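Local atomic coordinates of xyloglucan-specific endo-beta-1,4-glucanase BoGH9A (Bacteroides ovatus, PDB entry 6DHT), a protein that hydrolyses internal beta-1,4-glucosidic linkages in the backbone of xyloglucan, releasing xyloglucan oligosaccharides at the surface of a gut bacterium. Residues A299-Y304 with T353-Y358; E341-A346 with L381-W386; H495-L500 with S546-I551. All coordinates share one frame; numbering follows the deposited sequence.

Contact 1. Residues A299-Y304 with T353-Y358; sequences AAEKAY and TGKEIY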
loop_
_atom_site.group_PDB
_atom_site.type_symbol
_atom_site.label_atom_id
_atom_site.label_comp_id
_atom_site.label_asym_id
_atom_site.label_seq_id
_atom_site.Cartn_x
_atom_site.Cartn_y
_atom_site.Cartn_z
ATOM N N ALA A 299 16.737 8.361 17.487
ATOM C CA ALA A 299 17.261 7.798 16.254
ATOM C C ALA A 299 16.911 8.648 15.043
ATOM O O ALA A 299 17.715 8.835 14.128
ATOM C CB ALA A 299 16.728 6.389 16.060
ATOM N N ALA A 300 15.673 9.145 15.033
ATOM C CA ALA A 300 15.213 9.999 13.945
ATOM C C ALA A 300 16.037 11.267 13.790
ATOM O O ALA A 300 16.400 11.646 12.683
ATOM C CB ALA A 300 13.744 10.376 14.172
ATOM N N GLU A 301 16.327 11.912 14.922
ATOM C CA GLU A 301 17.057 13.174 14.905
ATOM C C GLU A 301 18.495 12.939 14.434
ATOM O O GLU A 301 19.015 13.700 13.626
ATOM C CB GLU A 301 16.987 13.864 16.281
ATOM C CG GLU A 301 15.553 14.296 16.649
ATOM C CD GLU A 301 15.468 15.356 17.730
ATOM O OE1 GLU A 301 15.229 14.995 18.898
ATOM O OE2 GLU A 301 15.598 16.554 17.398
ATOM N N LYS A 302 19.083 11.819 14.845
ATOM C CA LYS A 302 20.422 11.467 14.379
ATOM C C LYS A 302 20.426 11.152 12.873
ATOM O O LYS A 302 21.345 11.519 12.151
ATOM C CB LYS A 302 20.985 10.273 15.161
ATOM C CG LYS A 302 21.446 10.595 16.582
ATOM C CD LYS A 302 22.397 9.535 17.131
ATOM C CE LYS A 302 23.772 9.585 16.442
ATOM N NZ LYS A 302 24.704 8.527 16.935
ATOM N N ALA A 303 19.394 10.473 12.377
ATOM C CA ALA A 303 19.336 10.183 10.954
ATOM C C ALA A 303 19.135 11.440 10.117
ATOM O O ALA A 303 19.727 11.596 9.057
ATOM C CB ALA A 303 18.209 9.179 10.659
ATOM N N TYR A 304 18.278 12.343 10.586
ATOM C CA TYR A 304 18.056 13.572 9.860
ATOM C C TYR A 304 19.355 14.395 9.811
ATOM O O TYR A 304 19.709 14.945 8.766
ATOM C CB TYR A 304 16.914 14.355 10.526
ATOM C CG TYR A 304 16.490 15.572 9.756
ATOM C CD1 TYR A 304 17.080 16.804 9.993
ATOM C CD2 TYR A 304 15.480 15.499 8.804
ATOM C CE1 TYR A 304 16.706 17.914 9.289
ATOM C CE2 TYR A 304 15.095 16.612 8.093
ATOM C CZ TYR A 304 15.711 17.821 8.346
ATOM O OH TYR A 304 15.337 18.935 7.643
ATOM N N THR A 353 8.512 17.143 17.854
ATOM C CA THR A 353 9.374 17.899 18.775
ATOM C C THR A 353 8.890 19.315 19.019
ATOM O O THR A 353 9.259 19.924 20.027
ATOM C CB THR A 353 10.836 18.005 18.270
ATOM O OG1 THR A 353 10.921 18.895 17.151
ATOM C CG2 THR A 353 11.411 16.640 17.929
ATOM N N GLY A 354 8.120 19.865 18.090
ATOM C CA GLY A 354 7.684 21.246 18.183
ATOM C C GLY A 354 8.735 22.257 17.777
ATOM O O GLY A 354 8.456 23.460 17.777
ATOM N N LYS A 355 9.922 21.793 17.406
ATOM C CA LYS A 355 11.039 22.710 17.131
ATOM C C LYS A 355 10.941 23.461 15.805
ATOM O O LYS A 355 10.781 22.876 14.723
ATOM C CB LYS A 355 12.383 21.987 17.254
ATOM C CG LYS A 355 12.654 21.457 18.626
ATOM C CD LYS A 355 14.034 20.836 18.725
ATOM C CE LYS A 355 14.394 20.541 20.173
ATOM N NZ LYS A 355 15.702 19.857 20.277
ATOM N N GLU A 356 11.033 24.781 15.894
ATOM C CA GLU A 356 10.912 25.655 14.739
ATOM C C GLU A 356 11.988 25.383 13.689
ATOM O O GLU A 356 11.798 25.610 12.496
ATOM C CB GLU A 356 10.923 27.129 15.189
ATOM C CG GLU A 356 9.789 27.469 16.146
ATOM C CD GLU A 356 9.863 28.888 16.710
ATOM O OE1 GLU A 356 10.843 29.612 16.429
ATOM O OE2 GLU A 356 8.926 29.282 17.435
ATOM N N ILE A 357 13.132 24.875 14.128
ATOM C CA ILE A 357 14.214 24.605 13.207
ATOM C C ILE A 357 13.792 23.538 12.181
ATOM O O ILE A 357 14.169 23.607 11.011
ATOM C CB ILE A 357 15.499 24.213 13.972
ATOM C CG1 ILE A 357 16.702 24.242 13.048
ATOM C CG2 ILE A 357 15.355 22.859 14.666
ATOM C CD1 ILE A 357 18.018 24.268 13.814
ATOM N N TYR A 358 12.975 22.577 12.612
ATOM C CA TYR A 358 12.429 21.586 11.681
ATOM C C TYR A 358 11.320 22.153 10.787
ATOM O O TYR A 358 11.272 21.853 9.602
ATOM C CB TYR A 358 11.917 20.365 12.448
ATOM C CG TYR A 358 12.991 19.531 13.078
ATOM C CD1 TYR A 358 14.016 19.013 12.302
ATOM C CD2 TYR A 358 12.977 19.235 14.426
ATOM C CE1 TYR A 358 15.010 18.244 12.846
ATOM C CE2 TYR A 358 13.979 18.459 14.992
ATOM C CZ TYR A 358 14.989 17.965 14.188
ATOM O OH TYR A 358 15.984 17.186 14.736
HETATM O O HOH W 1 18.282 16.337 13.637
HETATM O O HOH W 2 14.601 17.143 20.169
#
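The ring of Tyr304 offers one face to the edge of Tyr358, whose CE1 lies 3.8 Å from Tyr304 CD1. With the planes at 85° and the centroids 5.4 Å apart, this is a T-shaped stack, displaced toward the rim of the Tyr304 ring. Tyr304 reaches it because its CG is anti to the backbone N (chi1 -173°). At the edge of its own ring, near the plane, Tyr358 OH donates a 2.8 Å hydrogen bond to Glu301 OE2, on the lone pair facing away from the other carboxylate oxygen. One water donates both to Tyr358 OH and to the carbonyl O of Glu301, so Glu301 holds the phenol directly through its carboxylate and, by way of water, through its carbonyl. A second water links Glu301 OE1 to Lys355 NZ. Thr353 OG1 closes an ST turn with Lys355 N and also hydrogen-bonds to the carbonyl O of Leu349, whose side chain touches Glu301 and both tyrosines. The contact thus joins helix 292-309 to the start of helix 356-364 and the turn leading into it, at the protein surface. Lys355 NZ stays 4.4 Å from Glu301 OE2, beyond salt-bridge range, so its charge probably adds only a longer-range attraction, while the phenol supplies the direct bond.

Contact 2. Residues E341-A346 with L381-W386; sequences EFFWAA and LGIFAW. With CA (calcium ion), chain C.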
loop_
_atom_site.group_PDB
_atom_site.type_symbol
_atom_site.label_atom_id
_atom_site.label_comp_id
_atom_site.label_asym_id
_atom_site.label_seq_id
_atom_site.Cartn_x
_atom_site.Cartn_y
_atom_site.Cartn_z
ATOM N N GLU A 341 11.475 13.753 0.598
ATOM C CA GLU A 341 11.839 13.026 1.802
ATOM C C GLU A 341 12.270 14.030 2.895
ATOM O O GLU A 341 11.962 13.849 4.066
ATOM C CB GLU A 341 12.940 11.988 1.508
ATOM C CG GLU A 341 12.479 10.758 0.684
ATOM C CD GLU A 341 12.408 10.995 -0.814
ATOM O OE1 GLU A 341 12.778 12.094 -1.287
ATOM O OE2 GLU A 341 11.967 10.075 -1.546
ATOM N N PHE A 342 12.999 15.079 2.512
ATOM C CA PHE A 342 13.318 16.139 3.465
ATOM C C PHE A 342 12.019 16.774 3.994
ATOM O O PHE A 342 11.865 16.983 5.196
ATOM C CB PHE A 342 14.228 17.205 2.822
ATOM C CG PHE A 342 15.710 16.911 2.944
ATOM C CD1 PHE A 342 16.328 16.959 4.174
ATOM C CD2 PHE A 342 16.454 16.595 1.833
ATOM C CE1 PHE A 342 17.676 16.704 4.302
ATOM C CE2 PHE A 342 17.820 16.341 1.952
ATOM C CZ PHE A 342 18.418 16.393 3.200
ATOM N N PHE A 343 11.059 17.007 3.098
ATOM C CA PHE A 343 9.791 17.619 3.516
ATOM C C PHE A 343 9.044 16.739 4.495
ATOM O O PHE A 343 8.573 17.192 5.542
ATOM C CB PHE A 343 8.905 17.912 2.318
ATOM C CG PHE A 343 7.551 18.427 2.684
ATOM C CD1 PHE A 343 7.421 19.706 3.177
ATOM C CD2 PHE A 343 6.406 17.656 2.522
ATOM C CE1 PHE A 343 6.193 20.210 3.511
ATOM C CE2 PHE A 343 5.175 18.159 2.858
ATOM C CZ PHE A 343 5.062 19.442 3.352
ATOM N N TRP A 344 8.928 15.461 4.154
ATOM C CA TRP A 344 8.204 14.532 5.021
ATOM C C TRP A 344 8.912 14.388 6.379
ATOM O O TRP A 344 8.288 14.535 7.441
ATOM C CB TRP A 344 7.981 13.173 4.312
ATOM C CG TRP A 344 7.312 12.168 5.183
ATOM C CD1 TRP A 344 6.357 12.401 6.121
ATOM C CD2 TRP A 344 7.594 10.762 5.241
ATOM N NE1 TRP A 344 6.018 11.234 6.772
ATOM C CE2 TRP A 344 6.745 10.207 6.229
ATOM C CE3 TRP A 344 8.452 9.914 4.534
ATOM C CZ2 TRP A 344 6.764 8.854 6.559
ATOM C CZ3 TRP A 344 8.459 8.556 4.861
ATOM C CH2 TRP A 344 7.613 8.048 5.862
ATOM N N ALA A 345 10.221 14.153 6.357
ATOM C CA ALA A 345 10.963 14.039 7.600
ATOM C C ALA A 345 10.926 15.292 8.482
ATOM O O ALA A 345 10.706 15.192 9.668
ATOM C CB ALA A 345 12.424 13.656 7.325
ATOM N N ALA A 346 11.152 16.454 7.877
ATOM C CA ALA A 346 11.153 17.692 8.656
ATOM C C ALA A 346 9.764 17.907 9.237
ATOM O O ALA A 346 9.639 18.330 10.389
ATOM C CB ALA A 346 11.571 18.847 7.787
ATOM N N LEU A 381 2.883 12.273 2.144
ATOM C CA LEU A 381 2.904 11.822 3.517
ATOM C C LEU A 381 3.135 13.016 4.437
ATOM O O LEU A 381 2.600 13.077 5.526
ATOM C CB LEU A 381 3.970 10.751 3.741
ATOM C CG LEU A 381 3.797 9.453 2.948
ATOM C CD1 LEU A 381 4.854 8.457 3.409
ATOM C CD2 LEU A 381 2.398 8.894 3.047
ATOM N N GLY A 382 3.926 13.959 3.956
ATOM C CA GLY A 382 4.113 15.185 4.711
ATOM C C GLY A 382 2.841 16.006 4.737
ATOM O O GLY A 382 2.466 16.591 5.771
ATOM N N ILE A 383 2.168 16.078 3.588
ATOM C CA ILE A 383 0.921 16.820 3.467
ATOM C C ILE A 383 -0.124 16.232 4.422
ATOM O O ILE A 383 -0.826 16.978 5.143
ATOM C CB ILE A 383 0.410 16.828 2.012
ATOM C CG1 ILE A 383 1.327 17.703 1.161
ATOM C CG2 ILE A 383 -1.014 17.311 1.930
ATOM C CD1 ILE A 383 1.066 17.654 -0.315
ATOM N N PHE A 384 -0.231 14.902 4.465
ATOM C CA PHE A 384 -1.228 14.296 5.327
ATOM C C PHE A 384 -0.994 14.696 6.791
ATOM O O PHE A 384 -1.949 14.924 7.545
ATOM C CB PHE A 384 -1.236 12.752 5.225
ATOM C CG PHE A 384 -1.559 12.176 3.853
ATOM C CD1 PHE A 384 -2.260 12.869 2.888
ATOM C CD2 PHE A 384 -1.096 10.905 3.543
ATOM C CE1 PHE A 384 -2.510 12.278 1.654
ATOM C CE2 PHE A 384 -1.363 10.317 2.326
ATOM C CZ PHE A 384 -2.063 11.005 1.388
ATOM N N ALA A 385 0.278 14.787 7.174
ATOM C CA ALA A 385 0.634 15.173 8.536
ATOM C C ALA A 385 0.169 16.603 8.843
ATOM O O ALA A 385 -0.470 16.846 9.854
ATOM C CB ALA A 385 2.118 15.035 8.732
ATOM N N TRP A 386 0.451 17.532 7.935
ATOM C CA TRP A 386 -0.026 18.914 8.084
ATOM C C TRP A 386 -1.554 19.046 8.129
ATOM O O TRP A 386 -2.072 19.958 8.777
ATOM C CB TRP A 386 0.540 19.783 6.950
ATOM C CG TRP A 386 1.963 20.177 7.197
ATOM C CD1 TRP A 386 3.069 19.574 6.725
ATOM C CD2 TRP A 386 2.414 21.288 7.984
ATOM N NE1 TRP A 386 4.203 20.211 7.187
ATOM C CE2 TRP A 386 3.811 21.287 7.943
ATOM C CE3 TRP A 386 1.755 22.289 8.718
ATOM C CZ2 TRP A 386 4.575 22.231 8.630
ATOM C CZ3 TRP A 386 2.512 23.231 9.382
ATOM C CH2 TRP A 386 3.905 23.199 9.334
HETATM CA CA CA C . 11.998 11.511 -3.595
HETATM O O HOH W 3 11.753 11.834 -6.026
#
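Leu381 lays its CD1 over the face of the Trp344 indole, 3.6 Å from the centroid of the six-membered ring and almost on the ring normal, a CH-pi contact. Its CB lies over the same face, 3.7 Å from Trp344 NE1. The indole swings there with CG anti to the backbone N (chi1 177°), and its N-H is taken by Glu348. Phe343 reaches past Gly382: its CE2 sits 3.7 Å from Gly382 CA, and a beta carbon at that glycine would run into the ring. The two segments run the same way at 29°, their axes 8.5 Å apart at closest approach, consistent with near-parallel alternate helices of the (alpha/alpha)6 barrel of family 9 hydrolases. An alanine in place of Trp344 would probably leave a gap beside Leu381 and deprive Glu348 of its indole N-H. Farther along, Phe343 CZ meets Trp386 CD1 at 3.9 Å; the phenyl ring and the five-membered ring of Trp386 are within 16° of parallel but slid apart, so they barely overlap. Trp386 NE1 bonds to Ser347. At the start of helix segment 341-346, Glu341 grips a calcium ion with both carboxylate oxygens, alongside Asp335, His337, Asp340 and Gly376.

Contact 3. Residues H495-L500 with S546-I551; sequences HPHHRL and SNEVAI. With IMD (imidazole), chain B; EDO (1,2-ethanediol), chain F.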
loop_
_atom_site.group_PDB
_atom_site.type_symbol
_atom_site.label_atom_id
_atom_site.label_comp_id
_atom_site.label_asym_id
_atom_site.label_seq_id
_atom_site.Cartn_x
_atom_site.Cartn_y
_atom_site.Cartn_z
ATOM N N HIS A 495 -1.583 -17.431 -9.161
ATOM C CA HIS A 495 -0.177 -17.673 -9.523
ATOM C C HIS A 495 0.712 -16.445 -9.380
ATOM O O HIS A 495 1.452 -16.095 -10.279
ATOM C CB HIS A 495 -0.124 -18.202 -10.969
ATOM C CG HIS A 495 -0.884 -19.473 -11.141
ATOM N ND1 HIS A 495 -0.420 -20.679 -10.654
ATOM C CD2 HIS A 495 -2.109 -19.715 -11.653
ATOM C CE1 HIS A 495 -1.322 -21.615 -10.897
ATOM N NE2 HIS A 495 -2.346 -21.065 -11.523
ATOM N N PRO A 496 0.632 -15.752 -8.237
ATOM C CA PRO A 496 1.433 -14.538 -8.115
ATOM C C PRO A 496 2.930 -14.759 -8.223
ATOM O O PRO A 496 3.443 -15.816 -7.860
ATOM C CB PRO A 496 1.067 -14.017 -6.705
ATOM C CG PRO A 496 0.650 -15.261 -5.977
ATOM C CD PRO A 496 -0.076 -16.082 -6.991
ATOM N N HIS A 497 3.623 -13.731 -8.687
ATOM C CA HIS A 497 5.058 -13.693 -8.703
ATOM C C HIS A 497 5.497 -13.380 -7.293
ATOM O O HIS A 497 5.693 -12.215 -6.920
ATOM C CB HIS A 497 5.529 -12.634 -9.705
ATOM C CG HIS A 497 7.017 -12.452 -9.760
ATOM N ND1 HIS A 497 7.701 -11.611 -8.913
ATOM C CD2 HIS A 497 7.955 -12.990 -10.582
ATOM C CE1 HIS A 497 8.994 -11.665 -9.180
ATOM N NE2 HIS A 497 9.171 -12.490 -10.201
ATOM N N HIS A 498 5.632 -14.437 -6.502
ATOM C CA HIS A 498 5.837 -14.313 -5.054
ATOM C C HIS A 498 6.599 -15.547 -4.633
ATOM O O HIS A 498 6.045 -16.646 -4.638
ATOM C CB HIS A 498 4.460 -14.293 -4.371
ATOM C CG HIS A 498 4.492 -14.005 -2.904
ATOM N ND1 HIS A 498 3.512 -14.463 -2.040
ATOM C CD2 HIS A 498 5.324 -13.246 -2.157
ATOM C CE1 HIS A 498 3.763 -14.010 -0.823
ATOM N NE2 HIS A 498 4.858 -13.274 -0.864
ATOM N N ARG A 499 7.858 -15.384 -4.272
ATOM C CA ARG A 499 8.658 -16.563 -3.955
ATOM C C ARG A 499 8.066 -17.362 -2.793
ATOM O O ARG A 499 8.127 -18.589 -2.803
ATOM C CB ARG A 499 10.113 -16.215 -3.685
ATOM C CG ARG A 499 10.932 -15.897 -4.949
ATOM C CD ARG A 499 12.292 -15.343 -4.594
ATOM N NE ARG A 499 13.132 -15.091 -5.772
ATOM C CZ ARG A 499 12.974 -14.072 -6.598
ATOM N NH1 ARG A 499 11.977 -13.206 -6.405
ATOM N NH2 ARG A 499 13.801 -13.901 -7.617
ATOM N N LEU A 500 7.443 -16.705 -1.810
ATOM C CA LEU A 500 6.827 -17.492 -0.739
ATOM C C LEU A 500 5.698 -18.397 -1.225
ATOM O O LEU A 500 5.668 -19.586 -0.910
ATOM C CB LEU A 500 6.287 -16.589 0.368
ATOM C CG LEU A 500 7.298 -15.932 1.304
ATOM C CD1 LEU A 500 6.561 -15.008 2.297
ATOM C CD2 LEU A 500 8.137 -16.908 2.080
ATOM N N SER A 546 3.507 -7.954 -14.322
ATOM C CA SER A 546 2.068 -7.747 -14.059
ATOM C C SER A 546 1.510 -8.427 -12.813
ATOM O O SER A 546 0.381 -8.083 -12.389
ATOM C CB SER A 546 1.210 -8.173 -15.276
ATOM O OG SER A 546 1.011 -9.593 -15.357
ATOM N N ASN A 547 2.249 -9.369 -12.240
ATOM C CA ASN A 547 1.699 -10.221 -11.174
ATOM C C ASN A 547 2.584 -10.269 -9.918
ATOM O O ASN A 547 2.483 -11.193 -9.130
ATOM C CB ASN A 547 1.448 -11.650 -11.718
ATOM C CG ASN A 547 0.222 -12.292 -11.131
ATOM O OD1 ASN A 547 -0.751 -11.607 -10.767
ATOM N ND2 ASN A 547 0.195 -13.627 -11.122
ATOM N N GLU A 548 3.457 -9.279 -9.760
ATOM C CA GLU A 548 4.309 -9.126 -8.584
ATOM C C GLU A 548 3.475 -8.651 -7.374
ATOM O O GLU A 548 2.389 -8.102 -7.543
ATOM C CB GLU A 548 5.428 -8.117 -8.914
ATOM C CG GLU A 548 6.243 -7.512 -7.787
ATOM C CD GLU A 548 7.227 -8.425 -7.111
ATOM O OE1 GLU A 548 7.032 -9.662 -7.087
ATOM O OE2 GLU A 548 8.154 -7.862 -6.485
ATOM N N VAL A 549 3.970 -8.956 -6.183
ATOM C CA VAL A 549 3.353 -8.445 -4.948
ATOM C C VAL A 549 4.429 -7.690 -4.188
ATOM O O VAL A 549 5.617 -7.897 -4.384
ATOM C CB VAL A 549 2.770 -9.600 -4.086
ATOM C CG1 VAL A 549 1.698 -10.354 -4.867
ATOM C CG2 VAL A 549 3.887 -10.550 -3.597
ATOM N N ALA A 550 4.036 -6.763 -3.323
ATOM C CA ALA A 550 5.004 -5.924 -2.622
ATOM C C ALA A 550 4.413 -5.225 -1.414
ATOM O O ALA A 550 3.230 -4.858 -1.429
ATOM C CB ALA A 550 5.559 -4.882 -3.556
ATOM N N ILE A 551 5.226 -4.992 -0.398
ATOM C CA ILE A 551 4.729 -4.318 0.804
ATOM C C ILE A 551 4.194 -2.917 0.522
ATOM O O ILE A 551 3.239 -2.483 1.199
ATOM C CB ILE A 551 5.756 -4.300 1.946
ATOM C CG1 ILE A 551 7.045 -3.586 1.536
ATOM C CG2 ILE A 551 5.988 -5.700 2.486
ATOM C CD1 ILE A 551 8.055 -3.356 2.659
HETATM N N1 IMD B . 8.194 -5.212 -6.088
HETATM C C2 IMD B . 9.100 -4.576 -5.312
HETATM N N3 IMD B . 8.706 -3.285 -5.193
HETATM C C4 IMD B . 7.572 -3.111 -5.906
HETATM C C5 IMD B . 7.247 -4.333 -6.473
HETATM C C1 EDO F . 13.067 -10.615 -9.700
HETATM O O1 EDO F . 13.402 -12.018 -9.670
HETATM C C2 EDO F . 12.837 -10.045 -8.298
HETATM O O2 EDO F . 11.688 -10.679 -7.729
#
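His497 and Glu548 meet through a hydrogen bond in the densest part of this contact: His497 ND1 donates to Glu548 OE1 over 2.8 Å at an N-H...O angle of 159°. The oxygen lies close to the imidazole plane, yet is itself approached from above the carboxylate plane, the two groups standing 65° apart. Setting CG of His497 anti to its backbone N (chi1 177°) sends the ring toward Glu548, while the backbone N of His497 bonds to the neighbouring residue, at Asn547 O, over 2.8 Å. Next to it, Val549 CG2 presses on one face of the His498 ring, 3.4 Å from CD2, while CG1 of the same valine meets Pro496 CB at 4.1 Å. His498 NE2 is held by Gln118.

The grip is slacker around it. Asn547 ND2 bonds weakly, at a bent angle, to His495 O, and also to Asp539, a predicted active-site residue; Asn547 OD1 is hydrogen-bonded to Tyr537 OH. Val549 N is buried without any partner, 3.8 Å from His497 O. Toward the cleft, small molecules, probably from the crystallisation liquor, are bound: an imidazole N1 donates to Glu548 OE2 at 2.7 Å, and an ethanediol bridges both terminal nitrogens of Arg499 and touches the edge of His497.

Both His497 and Glu548 belong to the predicted active site; Glu548 is the likely proton donor, its side chain about 5 Å from that of the predicted nucleophile Asp171 at the nearest atoms. Holding OE1 through His497 would tend to restrict rotation of the carboxylate and leave OE2 to other partners, consistent with the predicted role.

In the fold
Contacts 1 and 2 are neighbours, their centres about 12 Å apart, and they touch where Tyr304 packs on Phe342, Ala345 and Ala346 and where Tyr358 meets Ala346. Their segments alternate along the chain, so helices 292-309, 339-353, 356-364 and 379-386 are interlocked in one helical region, with contact 1 at its surface and contact 2 buried. Contact 3 comes later in the sequence and lies across the centre of the chain, about 37 Å from contact 1 and 30 Å from contact 2 between centres. It is made by loops and short helical turns. All lie within the family 9 catalytic region: the first two tie helices together, the third shapes the predicted active site.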